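Local coordinates for putative ABC transporter amino acid-binding protein (Sinorhizobium meliloti, PDB 2Q88) that binds the compatible solute ectoine in the cleft between its lobes and probably hands it to an ABC importer that serves osmoprotection, at residues Ala100-Ala104 with Ser115-Ile119; Pro23-Ala27 with Thr77-Phe81; Leu159-Gln163 with Ala184-Val189. The contacts are given in a common frame with arbitrary orientation. Residues are numbered along the deposited sequence.

Interaction 1: Ala100-Ala104 with Ser115-Ile119; sequences AEAFA and SYKDI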
loop_
_atom_site.group_PDB
_atom_site.type_symbol
_atom_site.label_atom_id
_atom_site.label_comp_id
_atom_site.label_asym_id
_atom_site.label_seq_id
_atom_site.Cartn_x
_atom_site.Cartn_y
_atom_site.Cartn_z
ATOM N N ALA A 100 -0.034 8.382 6.078
ATOM C CA ALA A 100 -0.550 9.565 5.412
ATOM C C ALA A 100 0.046 9.624 3.999
ATOM O O ALA A 100 0.933 8.838 3.665
ATOM C CB ALA A 100 -0.162 10.788 6.206
ATOM N N GLU A 101 -0.434 10.565 3.184
ATOM C CA GLU A 101 0.049 10.735 1.816
ATOM C C GLU A 101 1.053 11.879 1.765
ATOM O O GLU A 101 0.957 12.834 2.546
ATOM C CB GLU A 101 -1.113 11.026 0.845
ATOM C CG GLU A 101 -2.247 10.004 0.853
ATOM C CD GLU A 101 -1.924 8.777 0.014
ATOM O OE1 GLU A 101 -0.724 8.452 -0.131
ATOM O OE2 GLU A 101 -2.860 8.150 -0.524
ATOM N N ALA A 102 2.009 11.778 0.848
ATOM C CA ALA A 102 3.039 12.801 0.680
ATOM C C ALA A 102 3.212 13.208 -0.787
ATOM O O ALA A 102 2.720 12.528 -1.684
ATOM C CB ALA A 102 4.368 12.331 1.271
ATOM N N PHE A 103 3.897 14.334 -1.007
ATOM C CA PHE A 103 4.332 14.782 -2.330
ATOM C C PHE A 103 5.847 14.863 -2.372
ATOM O O PHE A 103 6.469 15.340 -1.411
ATOM C CB PHE A 103 3.866 16.210 -2.608
ATOM C CG PHE A 103 2.400 16.363 -2.884
ATOM C CD1 PHE A 103 1.602 15.293 -3.246
ATOM C CD2 PHE A 103 1.835 17.639 -2.847
ATOM C CE1 PHE A 103 0.223 15.488 -3.529
ATOM C CE2 PHE A 103 0.493 17.835 -3.127
ATOM C CZ PHE A 103 -0.314 16.755 -3.460
ATOM N N ALA A 104 6.419 14.438 -3.495
ATOM C CA ALA A 104 7.790 14.762 -3.866
ATOM C C ALA A 104 7.683 15.874 -4.909
ATOM O O ALA A 104 6.959 15.742 -5.895
ATOM C CB ALA A 104 8.485 13.541 -4.447
ATOM N N SER A 115 -1.744 20.660 -1.634
ATOM C CA SER A 115 -2.937 19.825 -1.570
ATOM C C SER A 115 -3.275 19.331 -2.971
ATOM O O SER A 115 -2.757 19.862 -3.950
ATOM C CB SER A 115 -4.122 20.626 -1.001
ATOM O OG SER A 115 -4.563 21.625 -1.910
ATOM N N TYR A 116 -4.146 18.325 -3.078
ATOM C CA TYR A 116 -4.542 17.847 -4.401
ATOM C C TYR A 116 -5.368 18.891 -5.140
ATOM O O TYR A 116 -5.373 18.923 -6.372
ATOM C CB TYR A 116 -5.288 16.519 -4.322
ATOM C CG TYR A 116 -4.404 15.364 -3.932
ATOM C CD1 TYR A 116 -4.405 14.878 -2.625
ATOM C CD2 TYR A 116 -3.555 14.758 -4.863
ATOM C CE1 TYR A 116 -3.596 13.794 -2.251
ATOM C CE2 TYR A 116 -2.731 13.661 -4.496
ATOM C CZ TYR A 116 -2.752 13.198 -3.181
ATOM O OH TYR A 116 -1.947 12.129 -2.777
ATOM N N LYS A 117 -6.044 19.750 -4.376
ATOM C CA LYS A 117 -6.789 20.885 -4.935
ATOM C C LYS A 117 -5.861 21.872 -5.634
ATOM O O LYS A 117 -6.192 22.398 -6.687
ATOM C CB LYS A 117 -7.574 21.594 -3.835
ATOM C CG LYS A 117 -8.598 22.599 -4.342
ATOM C CD LYS A 117 -9.425 23.138 -3.192
ATOM C CE LYS A 117 -8.688 24.243 -2.463
ATOM N NZ LYS A 117 -8.484 25.430 -3.329
ATOM N N ASP A 118 -4.692 22.108 -5.047
ATOM C CA ASP A 118 -3.710 23.021 -5.624
ATOM C C ASP A 118 -3.295 22.568 -7.019
ATOM O O ASP A 118 -3.071 23.387 -7.911
ATOM C CB ASP A 118 -2.490 23.113 -4.716
ATOM C CG ASP A 118 -2.740 23.951 -3.479
ATOM O OD1 ASP A 118 -3.694 24.754 -3.484
ATOM O OD2 ASP A 118 -2.036 23.881 -2.453
ATOM N N ILE A 119 -3.215 21.252 -7.201
ATOM C CA ILE A 119 -2.867 20.668 -8.487
ATOM C C ILE A 119 -4.011 20.832 -9.468
ATOM O O ILE A 119 -3.785 21.151 -10.636
ATOM C CB ILE A 119 -2.512 19.169 -8.339
ATOM C CG1 ILE A 119 -1.381 18.974 -7.316
ATOM C CG2 ILE A 119 -2.093 18.576 -9.699
ATOM C CD1 ILE A 119 -1.221 17.528 -6.882
#

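Interaction 2: Pro23-Ala27 with Thr77-Phe81; sequences PPFTA and TAGLF. With 4CS ((4S)-2-methyl-1,4,5,6-tetrahydropyrimidine-4-carboxylic acid), chain F.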
loop_
_atom_site.group_PDB
_atom_site.type_symbol
_atom_site.label_atom_id
_atom_site.label_comp_id
_atom_site.label_asym_id
_atom_site.label_seq_id
_atom_site.Cartn_x
_atom_site.Cartn_y
_atom_site.Cartn_z
ATOM N N PRO A 23 9.123 0.138 -1.024
ATOM C CA PRO A 23 9.605 0.206 0.356
ATOM C C PRO A 23 9.053 1.439 1.089
ATOM O O PRO A 23 8.955 2.502 0.467
ATOM C CB PRO A 23 11.137 0.306 0.206
ATOM C CG PRO A 23 11.461 -0.197 -1.176
ATOM C CD PRO A 23 10.221 0.053 -2.010
ATOM N N PRO A 24 8.757 1.348 2.389
ATOM C CA PRO A 24 8.920 0.146 3.219
ATOM C C PRO A 24 7.701 -0.781 3.340
ATOM O O PRO A 24 7.691 -1.651 4.223
ATOM C CB PRO A 24 9.201 0.748 4.594
ATOM C CG PRO A 24 8.330 1.979 4.623
ATOM C CD PRO A 24 8.348 2.509 3.198
ATOM N N PHE A 25 6.698 -0.611 2.482
ATOM C CA PHE A 25 5.546 -1.512 2.458
ATOM C C PHE A 25 5.925 -2.899 1.925
ATOM O O PHE A 25 5.558 -3.910 2.522
ATOM C CB PHE A 25 4.419 -0.927 1.617
ATOM C CG PHE A 25 3.827 0.335 2.189
ATOM C CD1 PHE A 25 4.412 1.567 1.940
ATOM C CD2 PHE A 25 2.668 0.288 2.962
ATOM C CE1 PHE A 25 3.855 2.753 2.462
ATOM C CE2 PHE A 25 2.100 1.461 3.480
ATOM C CZ PHE A 25 2.697 2.692 3.228
ATOM N N THR A 26 6.646 -2.929 0.802
ATOM C CA THR A 26 7.089 -4.178 0.158
ATOM C C THR A 26 8.441 -3.905 -0.460
ATOM O O THR A 26 8.723 -2.782 -0.876
ATOM C CB THR A 26 6.135 -4.631 -0.973
ATOM O OG1 THR A 26 5.976 -3.566 -1.913
ATOM C CG2 THR A 26 4.705 -4.901 -0.461
ATOM N N ALA A 27 9.285 -4.927 -0.535
ATOM C CA ALA A 27 10.613 -4.772 -1.117
ATOM C C ALA A 27 11.060 -6.140 -1.593
ATOM O O ALA A 27 10.616 -7.145 -1.053
ATOM C CB ALA A 27 11.594 -4.236 -0.083
ATOM N N THR A 77 -0.912 -8.410 -0.152
ATOM C CA THR A 77 -0.213 -7.951 1.043
ATOM C C THR A 77 0.771 -6.884 0.602
ATOM O O THR A 77 1.969 -7.134 0.478
ATOM C CB THR A 77 0.522 -9.118 1.723
ATOM O OG1 THR A 77 1.423 -9.696 0.785
ATOM C CG2 THR A 77 -0.438 -10.265 2.043
ATOM N N ALA A 78 0.254 -5.682 0.373
ATOM C CA ALA A 78 0.972 -4.695 -0.418
ATOM C C ALA A 78 0.815 -3.261 0.075
ATOM O O ALA A 78 1.298 -2.334 -0.570
ATOM C CB ALA A 78 0.534 -4.799 -1.884
ATOM N N GLY A 79 0.150 -3.077 1.213
ATOM C CA GLY A 79 -0.222 -1.737 1.645
ATOM C C GLY A 79 -1.397 -1.238 0.819
ATOM O O GLY A 79 -1.495 -0.040 0.527
ATOM N N LEU A 80 -2.278 -2.155 0.431
ATOM C CA LEU A 80 -3.490 -1.801 -0.327
ATOM C C LEU A 80 -4.542 -1.241 0.628
ATOM O O LEU A 80 -5.297 -1.988 1.270
ATOM C CB LEU A 80 -4.023 -2.999 -1.130
ATOM C CG LEU A 80 -5.129 -2.685 -2.150
ATOM C CD1 LEU A 80 -4.582 -2.011 -3.409
ATOM C CD2 LEU A 80 -5.894 -3.944 -2.504
ATOM N N PHE A 81 -4.565 0.084 0.736
ATOM C CA PHE A 81 -5.331 0.774 1.759
ATOM C C PHE A 81 -6.828 0.482 1.668
ATOM O O PHE A 81 -7.379 0.385 0.565
ATOM C CB PHE A 81 -5.116 2.289 1.665
ATOM C CG PHE A 81 -3.692 2.739 1.905
ATOM C CD1 PHE A 81 -2.965 2.283 3.009
ATOM C CD2 PHE A 81 -3.112 3.706 1.071
ATOM C CE1 PHE A 81 -1.654 2.740 3.240
ATOM C CE2 PHE A 81 -1.797 4.161 1.300
ATOM C CZ PHE A 81 -1.084 3.674 2.383
HETATM O O 4CS F . -3.632 2.543 -3.405
HETATM C C 4CS F . -2.959 2.229 -2.423
HETATM O OXT 4CS F . -3.394 1.401 -1.615
HETATM C CA 4CS F . -1.603 2.881 -2.189
HETATM C CB 4CS F . -0.804 3.075 -3.464
HETATM C CAD 4CS F . 0.518 3.777 -3.141
HETATM N NAG 4CS F . 1.253 2.999 -2.110
HETATM C CAI 4CS F . 0.574 2.200 -1.178
HETATM C CAA 4CS F . 1.355 1.390 -0.129
HETATM N N 4CS F . -0.824 2.101 -1.210
HETATM O O HOH W 1 3.516 -2.236 -2.062
#

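Interaction 3: Leu159-Gln163 with Ala184-Val189; sequences LKMLQ and ANDPNV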
loop_
_atom_site.group_PDB
_atom_site.type_symbol
_atom_site.label_atom_id
_atom_site.label_comp_id
_atom_site.label_asym_id
_atom_site.label_seq_id
_atom_site.Cartn_x
_atom_site.Cartn_y
_atom_site.Cartn_z
ATOM N N LEU A 159 10.565 9.503 -9.484
ATOM C CA LEU A 159 11.623 10.465 -9.200
ATOM C C LEU A 159 12.318 10.939 -10.470
ATOM O O LEU A 159 12.585 12.129 -10.627
ATOM C CB LEU A 159 12.639 9.871 -8.227
ATOM C CG LEU A 159 13.273 10.872 -7.264
ATOM C CD1 LEU A 159 12.270 11.317 -6.212
ATOM C CD2 LEU A 159 14.446 10.201 -6.612
ATOM N N LYS A 160 12.585 10.012 -11.388
ATOM C CA LYS A 160 13.189 10.364 -12.674
ATOM C C LYS A 160 12.289 11.290 -13.502
ATOM O O LYS A 160 12.766 12.244 -14.116
ATOM C CB LYS A 160 13.585 9.085 -13.443
ATOM C CG LYS A 160 14.461 9.300 -14.679
ATOM C CD LYS A 160 15.793 9.970 -14.353
ATOM C CE LYS A 160 16.613 10.176 -15.623
ATOM N NZ LYS A 160 17.446 11.406 -15.531
ATOM N N MET A 161 10.981 11.034 -13.489
ATOM C CA MET A 161 10.021 11.904 -14.180
ATOM C C MET A 161 9.949 13.306 -13.591
ATOM O O MET A 161 9.801 14.281 -14.319
ATOM C CB MET A 161 8.628 11.297 -14.140
ATOM C CG MET A 161 8.256 10.558 -15.377
ATOM S SD MET A 161 6.588 9.926 -15.191
ATOM C CE MET A 161 6.913 8.161 -15.235
ATOM N N LEU A 162 10.029 13.380 -12.266
ATOM C CA LEU A 162 10.051 14.637 -11.525
ATOM C C LEU A 162 11.323 15.412 -11.861
ATOM O O LEU A 162 11.266 16.587 -12.204
ATOM C CB LEU A 162 10.022 14.328 -10.026
ATOM C CG LEU A 162 9.267 15.164 -8.998
ATOM C CD1 LEU A 162 10.079 15.177 -7.722
ATOM C CD2 LEU A 162 8.957 16.591 -9.470
ATOM N N GLN A 163 12.464 14.741 -11.754
ATOM C CA GLN A 163 13.764 15.308 -12.124
ATOM C C GLN A 163 13.811 15.804 -13.580
ATOM O O GLN A 163 14.346 16.876 -13.852
ATOM C CB GLN A 163 14.878 14.279 -11.889
ATOM C CG GLN A 163 15.136 13.932 -10.416
ATOM C CD GLN A 163 15.996 12.679 -10.223
ATOM O OE1 GLN A 163 16.248 11.929 -11.169
ATOM N NE2 GLN A 163 16.444 12.454 -8.990
ATOM N N ALA A 184 17.844 8.677 -3.030
ATOM C CA ALA A 184 18.037 9.299 -4.339
ATOM C C ALA A 184 19.260 10.188 -4.398
ATOM O O ALA A 184 19.910 10.289 -5.445
ATOM C CB ALA A 184 16.829 10.098 -4.707
ATOM N N ASN A 185 19.551 10.849 -3.278
ATOM C CA ASN A 185 20.625 11.829 -3.206
ATOM C C ASN A 185 20.429 12.931 -4.260
ATOM O O ASN A 185 21.293 13.161 -5.113
ATOM C CB ASN A 185 21.987 11.141 -3.344
ATOM C CG ASN A 185 23.111 11.944 -2.731
ATOM O OD1 ASN A 185 23.392 13.071 -3.148
ATOM N ND2 ASN A 185 23.770 11.364 -1.734
ATOM N N ASP A 186 19.273 13.590 -4.200
ATOM C CA ASP A 186 18.953 14.688 -5.105
ATOM C C ASP A 186 18.536 15.936 -4.329
ATOM O O ASP A 186 17.414 16.008 -3.815
ATOM C CB ASP A 186 17.847 14.279 -6.085
ATOM C CG ASP A 186 17.641 15.294 -7.205
ATOM O OD1 ASP A 186 18.176 16.423 -7.132
ATOM O OD2 ASP A 186 16.949 15.051 -8.208
ATOM N N PRO A 187 19.423 16.929 -4.281
ATOM C CA PRO A 187 19.165 18.170 -3.548
ATOM C C PRO A 187 18.057 19.026 -4.180
ATOM O O PRO A 187 17.513 19.913 -3.526
ATOM C CB PRO A 187 20.510 18.899 -3.627
ATOM C CG PRO A 187 21.131 18.392 -4.887
ATOM C CD PRO A 187 20.739 16.947 -4.948
ATOM N N ASN A 188 17.723 18.745 -5.436
ATOM C CA ASN A 188 16.717 19.514 -6.155
ATOM C C ASN A 188 15.294 18.970 -6.006
ATOM O O ASN A 188 14.359 19.485 -6.626
ATOM C CB ASN A 188 17.116 19.644 -7.625
ATOM C CG ASN A 188 18.417 20.403 -7.799
ATOM O OD1 ASN A 188 19.439 19.830 -8.180
ATOM N ND2 ASN A 188 18.391 21.696 -7.489
ATOM N N VAL A 189 15.150 17.941 -5.171
ATOM C CA VAL A 189 13.854 17.352 -4.834
ATOM C C VAL A 189 13.546 17.608 -3.355
ATOM O O VAL A 189 14.445 17.591 -2.506
ATOM C CB VAL A 189 13.818 15.829 -5.141
ATOM C CG1 VAL A 189 12.558 15.187 -4.591
ATOM C CG2 VAL A 189 13.924 15.580 -6.641
#

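Interaction 1: Ala100-Ala104 with Ser115-Ile119
Helix packed on sheet, the basic unit of an alpha/beta lobe, is illustrated here by strand 98-106 and the first turn of helix 116-121. Side chains alternate along the strand: Glu101 and Phe103 point toward the helix, while Ala102 points away and meets Val174 and Ile177 of helix 174-184 on the other face of the sheet. Phe103 gives up the most surface. Its ring edge is directed at the face of Tyr116 in a T-shaped stack, with centroids 5.2 Å apart and planes at 89°, and Phe103 CE1 lies 3.6 Å from Tyr116 CE2. Ile119 adds a methyl group, its CD1 3.6 Å from Phe103 CZ. Tyr116 also reaches across to the strand, so that its OH stands 3.9 Å from Glu101 CB; that hydroxyl is hydrogen-bonded to Ser171, whereas the carboxylate of Glu101 bonds to Thr134 of the ectoine pocket. The helix begins with a capping box: Ser115, the N-cap, accepts from Asp118 N at its OG (3.2 Å), and Asp118 OD2 weakly receives Ser115 N at 3.3 Å. A capped helix start laid over a strand through an aromatic pair is consistent with the layered alpha/beta architecture of periplasmic binding proteins.

Interaction 2: Pro23-Ala27 with Thr77-Phe81
Phe25, Thr26 and Ala78 lose the most surface where these loops meet, and they show how a pocket wall can be assembled from irregular backbone. The Phe25 ring packs obliquely against Phe81, with Phe25 CE2 4.0 Å from Phe81 CE1, and presents one face to the ectoine methyl group, Phe25 CD2 lying 3.5 Å from CAA. Close by the ring runs Gly79, whose CA is 3.8 Å from Phe25 CD2; a CB there would collide with the ring, and phi is positive. Thr26 CG2 meets the neighbouring backbone, 3.7 Å from both Thr77 O and Ala78 CA. Its OG1, also bonded to Glu22 N, shares a water with Ala78 O, at 2.8 Å from OG1 and 2.7 Å from the carbonyl, to which the water donates. Phe81 N donates to carboxylate OXT of ectoine at 2.9 Å, and Gly79 O lies 2.8 Å from ectoine atom N. Packing and water thus join the loops; backbone groups, with the side chains of Glu22 and Arg86, meet the zwitterionic solute.

Interaction 3: Leu159-Gln163 with Ala184-Val189
In this alpha/beta lobe a beta-alpha-beta crossover, from strand 169-173 through helix 174-184 to strand 189-192, turns back to its sheet beside the neighbouring helix 155-164, and the fit is largely one of shape. The main bump is Val189, the first residue of the final strand, which loses more surface than any other residue here. It fills a hollow on the helix walled by Leu159, Leu162 and Gln163: Val189 CG1 is 4.0 Å from Leu162 CD1 and 4.2 Å from Leu159 CD1, and Val189 CG2 is 4.3 Å from Gln163 CG. Leu159 and Leu162, three residues apart, direct their CB atoms toward the loop; Ala184, at the end of the crossover helix, points its CB back toward helix 155-164. Beside the apolar packing, at the partly exposed margin, Gln163 NE2 donates a weak hydrogen bond to Asp186 OD2 at 2.8 Å. The loop turns through a type I beta turn from Asp186 to Val189, in which Val189 N donates to Asp186 O at 3.3 Å. The other carboxylate oxygen of Asp186 completes an Asx turn, Asp186 OD1 accepting from Asn188 N at 2.9 Å.

Along the chain the contacts come in the order interaction 2, interaction 1, interaction 3. Interactions 1 and 3 share one lobe and its mixed sheet, on which strand 98-106 pairs antiparallel with both 169-173 and 189-192. Their centres are 17 Å apart, and they touch where Ala104 O packs on Leu162 CD1 at 3.7 Å. Interaction 2 lies near the centre of the chain, at the ectoine, its centre 20 Å from that of interaction 1 and 22 Å from that of interaction 3. The contacts thus lead from the ectoine site to strand 98-106, whose Glu101 side chain is about 6 Å from the ligand, and on to the far end of the same lobe.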